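Local coordinates for protein catechol O-methyltransferase (Mycobacterium tuberculosis, PDB 6JCL) that methylates catechol-like compounds such as gallic acid, caffeic acid and dopamine, using S-adenosyl-L-methionine and a divalent metal cation, at residues G131-V136 with I153-R158. Numbering follows the deposited sequence.
Sequences GPFDLV and IRLARR
D134 and R157 form a salt bridge beside a short parallel bridge between F133 and A156, at the end of the Rossmann-like class I methyltransferase sheet remote from the bound S-adenosyl-L-homocysteine, which lies about 13 Å from the L155 side chain. Here helix 145-155 ends, and the chain pairs briefly with the start of strand 133-138 before entering strand 160-165. Two backbone bonds define the register: F133 N donates to L155 O at 3.0 Å, nearly straight at 168°, and R157 N donates to F133 O at 2.9 Å, similarly straight. P132, which follows a cis peptide bond, adds a CA-H...O contact to L155 O and sets its CB beside that of R157.

F133 and L155 run side by side in the same direction. L155 CB meets the phenyl ring at its edge, 4.0 Å from F133 CD2, while G131 CA lies over one face, offset toward the rim. The F133 side chain also touches R63 and L65 of the adjacent strand 63-67.

In R157, chi1 of 66° puts CG between the backbone N and the carbonyl carbon, and the extended chain from CG to NE carries the guanidinium to D134. The carboxylate of D134 is held at both oxygens, because OD2 accepts the backbone N-H groups of R62 and R63 while OD1 takes the arginine. R157 NH1 also donates to R158 O at 3.0 Å, tying the guanidinium to the carbonyl of the following residue. The carboxylate and guanidinium planes are 45° apart; R157 NE meets D134 OD1 at 2.7 Å on the anti side, somewhat out of the carboxylate plane, while OD1 lies near the guanidinium plane at its edge.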
ATOM      1  N   GLY A 131       1.550  20.382 -12.858  1.00 43.80           N
ATOM      2  CA  GLY A 131       2.632  19.685 -12.194  1.00 37.26           C
ATOM      3  C   GLY A 131       3.717  20.600 -11.645  1.00 41.53           C
ATOM      4  O   GLY A 131       3.597  21.833 -11.687  1.00 48.23           O
ATOM      5  N   PRO A 132       4.809  20.010 -11.096  1.00 29.78           N
ATOM      6  CA  PRO A 132       5.051  18.557 -11.075  1.00 26.65           C
ATOM      7  C   PRO A 132       4.172  17.820 -10.081  1.00 25.40           C
ATOM      8  O   PRO A 132       3.859  18.324  -8.987  1.00 26.15           O
ATOM      9  CB  PRO A 132       6.527  18.441 -10.674  1.00 30.99           C
ATOM     10  CG  PRO A 132       6.834  19.723  -9.944  1.00 37.18           C
ATOM     11  CD  PRO A 132       5.942  20.777 -10.539  1.00 34.84           C
ATOM     12  N   PHE A 133       3.788  16.601 -10.454  1.00 24.15           N
ATOM     13  CA  PHE A 133       2.880  15.818  -9.636  1.00 23.15           C
ATOM     14  C   PHE A 133       3.635  15.007  -8.589  1.00 25.72           C
ATOM     15  O   PHE A 133       4.744  14.524  -8.835  1.00 23.10           O
ATOM     16  CB  PHE A 133       2.032  14.905 -10.531  1.00 21.93           C
ATOM     17  CG  PHE A 133       1.086  15.666 -11.407  1.00 22.22           C
ATOM     18  CD1 PHE A 133      -0.078  16.210 -10.883  1.00 23.68           C
ATOM     19  CD2 PHE A 133       1.377  15.873 -12.756  1.00 24.68           C
ATOM     20  CE1 PHE A 133      -0.945  16.935 -11.688  1.00 24.97           C
ATOM     21  CE2 PHE A 133       0.517  16.600 -13.557  1.00 27.80           C
ATOM     22  CZ  PHE A 133      -0.635  17.142 -13.027  1.00 26.75           C
ATOM     23  N   ASP A 134       3.019  14.870  -7.420  1.00 22.29           N
ATOM     24  CA  ASP A 134       3.519  14.070  -6.305  1.00 21.99           C
ATOM     25  C   ASP A 134       3.020  12.633  -6.358  1.00 20.71           C
ATOM     26  O   ASP A 134       3.670  11.731  -5.815  1.00 21.17           O
ATOM     27  CB  ASP A 134       3.085  14.694  -4.971  1.00 22.71           C
ATOM     28  CG  ASP A 134       3.514  16.148  -4.841  1.00 29.04           C
ATOM     29  OD1 ASP A 134       4.729  16.421  -4.991  1.00 28.28           O
ATOM     30  OD2 ASP A 134       2.650  17.023  -4.589  1.00 27.93           O
ATOM     31  N   LEU A 135       1.868  12.411  -6.984  1.00 20.79           N
ATOM     32  CA  LEU A 135       1.206  11.118  -6.977  1.00 19.50           C
ATOM     33  C   LEU A 135       0.438  10.979  -8.277  1.00 18.51           C
ATOM     34  O   LEU A 135      -0.250  11.921  -8.684  1.00 21.71           O
ATOM     35  CB  LEU A 135       0.270  11.025  -5.763  1.00 20.54           C
ATOM     36  CG  LEU A 135      -0.701   9.850  -5.684  1.00 24.29           C
ATOM     37  CD1 LEU A 135       0.066   8.569  -5.702  1.00 28.65           C
ATOM     38  CD2 LEU A 135      -1.497   9.984  -4.383  1.00 25.52           C
ATOM     39  N   VAL A 136       0.586   9.837  -8.951  1.00 17.92           N
ATOM     40  CA  VAL A 136      -0.131   9.574 -10.191  1.00 18.10           C
ATOM     41  C   VAL A 136      -0.853   8.253 -10.029  1.00 18.72           C
ATOM     42  O   VAL A 136      -0.226   7.246  -9.679  1.00 18.38           O
ATOM     43  CB  VAL A 136       0.805   9.515 -11.413  1.00 18.19           C
ATOM     44  CG1 VAL A 136      -0.013   9.427 -12.733  1.00 17.91           C
ATOM     45  CG2 VAL A 136       1.738  10.706 -11.419  1.00 19.06           C
ATOM     46  N   ILE A 153       6.210   9.719 -15.462  1.00 22.97           N
ATOM     47  CA  ILE A 153       7.604  10.003 -15.142  1.00 24.04           C
ATOM     48  C   ILE A 153       7.983  11.403 -15.596  1.00 26.38           C
ATOM     49  O   ILE A 153       8.621  12.158 -14.852  1.00 27.63           O
ATOM     50  CB  ILE A 153       8.506   8.932 -15.775  1.00 24.06           C
ATOM     51  CG1 ILE A 153       8.242   7.580 -15.099  1.00 24.69           C
ATOM     52  CG2 ILE A 153       9.983   9.348 -15.728  1.00 29.32           C
ATOM     53  CD1 ILE A 153       8.906   6.426 -15.816  1.00 26.48           C
ATOM     54  N   ARG A 154       7.579  11.783 -16.813  1.00 24.09           N
ATOM     55  CA  ARG A 154       7.921  13.112 -17.315  1.00 25.38           C
ATOM     56  C   ARG A 154       7.279  14.217 -16.479  1.00 25.48           C
ATOM     57  O   ARG A 154       7.889  15.271 -16.259  1.00 27.49           O
ATOM     58  CB  ARG A 154       7.514  13.229 -18.788  1.00 31.11           C
ATOM     59  CG  ARG A 154       7.659  14.639 -19.349  1.00 35.45           C
ATOM     60  CD  ARG A 154       7.377  14.684 -20.845  1.00 45.05           C
ATOM     61  NE  ARG A 154       7.755  15.971 -21.424  1.00 55.71           N
ATOM     62  CZ  ARG A 154       7.784  16.223 -22.730  1.00 58.59           C
ATOM     63  NH1 ARG A 154       7.453  15.273 -23.595  1.00 56.45           N
ATOM     64  NH2 ARG A 154       8.139  17.423 -23.171  1.00 60.20           N
ATOM     65  N   LEU A 155       6.066  13.996 -15.983  1.00 24.39           N
ATOM     66  CA  LEU A 155       5.312  15.055 -15.315  1.00 24.55           C
ATOM     67  C   LEU A 155       5.420  15.010 -13.792  1.00 27.84           C
ATOM     68  O   LEU A 155       4.841  15.867 -13.118  1.00 25.24           O
ATOM     69  CB  LEU A 155       3.835  14.987 -15.723  1.00 27.38           C
ATOM     70  CG  LEU A 155       3.502  15.171 -17.210  1.00 28.39           C
ATOM     71  CD1 LEU A 155       2.005  15.042 -17.454  1.00 27.71           C
ATOM     72  CD2 LEU A 155       4.006  16.505 -17.725  1.00 30.12           C
ATOM     73  N   ALA A 156       6.147  14.050 -13.232  1.00 24.97           N
ATOM     74  CA  ALA A 156       6.214  13.877 -11.786  1.00 23.52           C
ATOM     75  C   ALA A 156       7.498  14.470 -11.222  1.00 24.75           C
ATOM     76  O   ALA A 156       8.489  14.653 -11.928  1.00 29.92           O
ATOM     77  CB  ALA A 156       6.150  12.398 -11.416  1.00 25.07           C
ATOM     78  N   ARG A 157       7.463  14.774  -9.923  1.00 24.86           N
ATOM     79  CA  ARG A 157       8.703  15.145  -9.265  1.00 26.01           C
ATOM     80  C   ARG A 157       9.501  13.881  -8.973  1.00 25.62           C
ATOM     81  O   ARG A 157       8.969  12.768  -8.971  1.00 24.40           O
ATOM     82  CB  ARG A 157       8.433  15.893  -7.957  1.00 26.42           C
ATOM     83  CG  ARG A 157       7.749  15.013  -6.906  1.00 25.25           C
ATOM     84  CD  ARG A 157       7.914  15.635  -5.510  1.00 27.24           C
ATOM     85  NE  ARG A 157       7.020  15.008  -4.540  1.00 25.45           N
ATOM     86  CZ  ARG A 157       7.299  13.898  -3.863  1.00 26.88           C
ATOM     87  NH1 ARG A 157       8.460  13.274  -4.028  1.00 26.66           N
ATOM     88  NH2 ARG A 157       6.413  13.417  -3.006  1.00 26.11           N
ATOM     89  N   ARG A 158      10.800  14.059  -8.746  0.50 28.10           N
ATOM     90  CA  ARG A 158      11.597  12.949  -8.251  0.50 26.65           C
ATOM     91  C   ARG A 158      11.038  12.479  -6.916  0.50 25.88           C
ATOM     92  O   ARG A 158      10.724  13.294  -6.044  0.50 27.97           O
ATOM     93  CB  ARG A 158      13.058  13.366  -8.097  0.50 28.28           C
ATOM     94  CG  ARG A 158      13.973  12.219  -7.720  0.50 30.64           C
ATOM     95  CD  ARG A 158      15.432  12.589  -7.930  0.50 31.49           C
ATOM     96  NE  ARG A 158      15.843  13.679  -7.043  0.50 31.35           N
ATOM     97  CZ  ARG A 158      16.289  13.504  -5.803  0.50 31.79           C
ATOM     98  NH1 ARG A 158      16.393  12.282  -5.297  0.50 31.04           N
ATOM     99  NH2 ARG A 158      16.635  14.553  -5.068  0.50 35.34           N
TER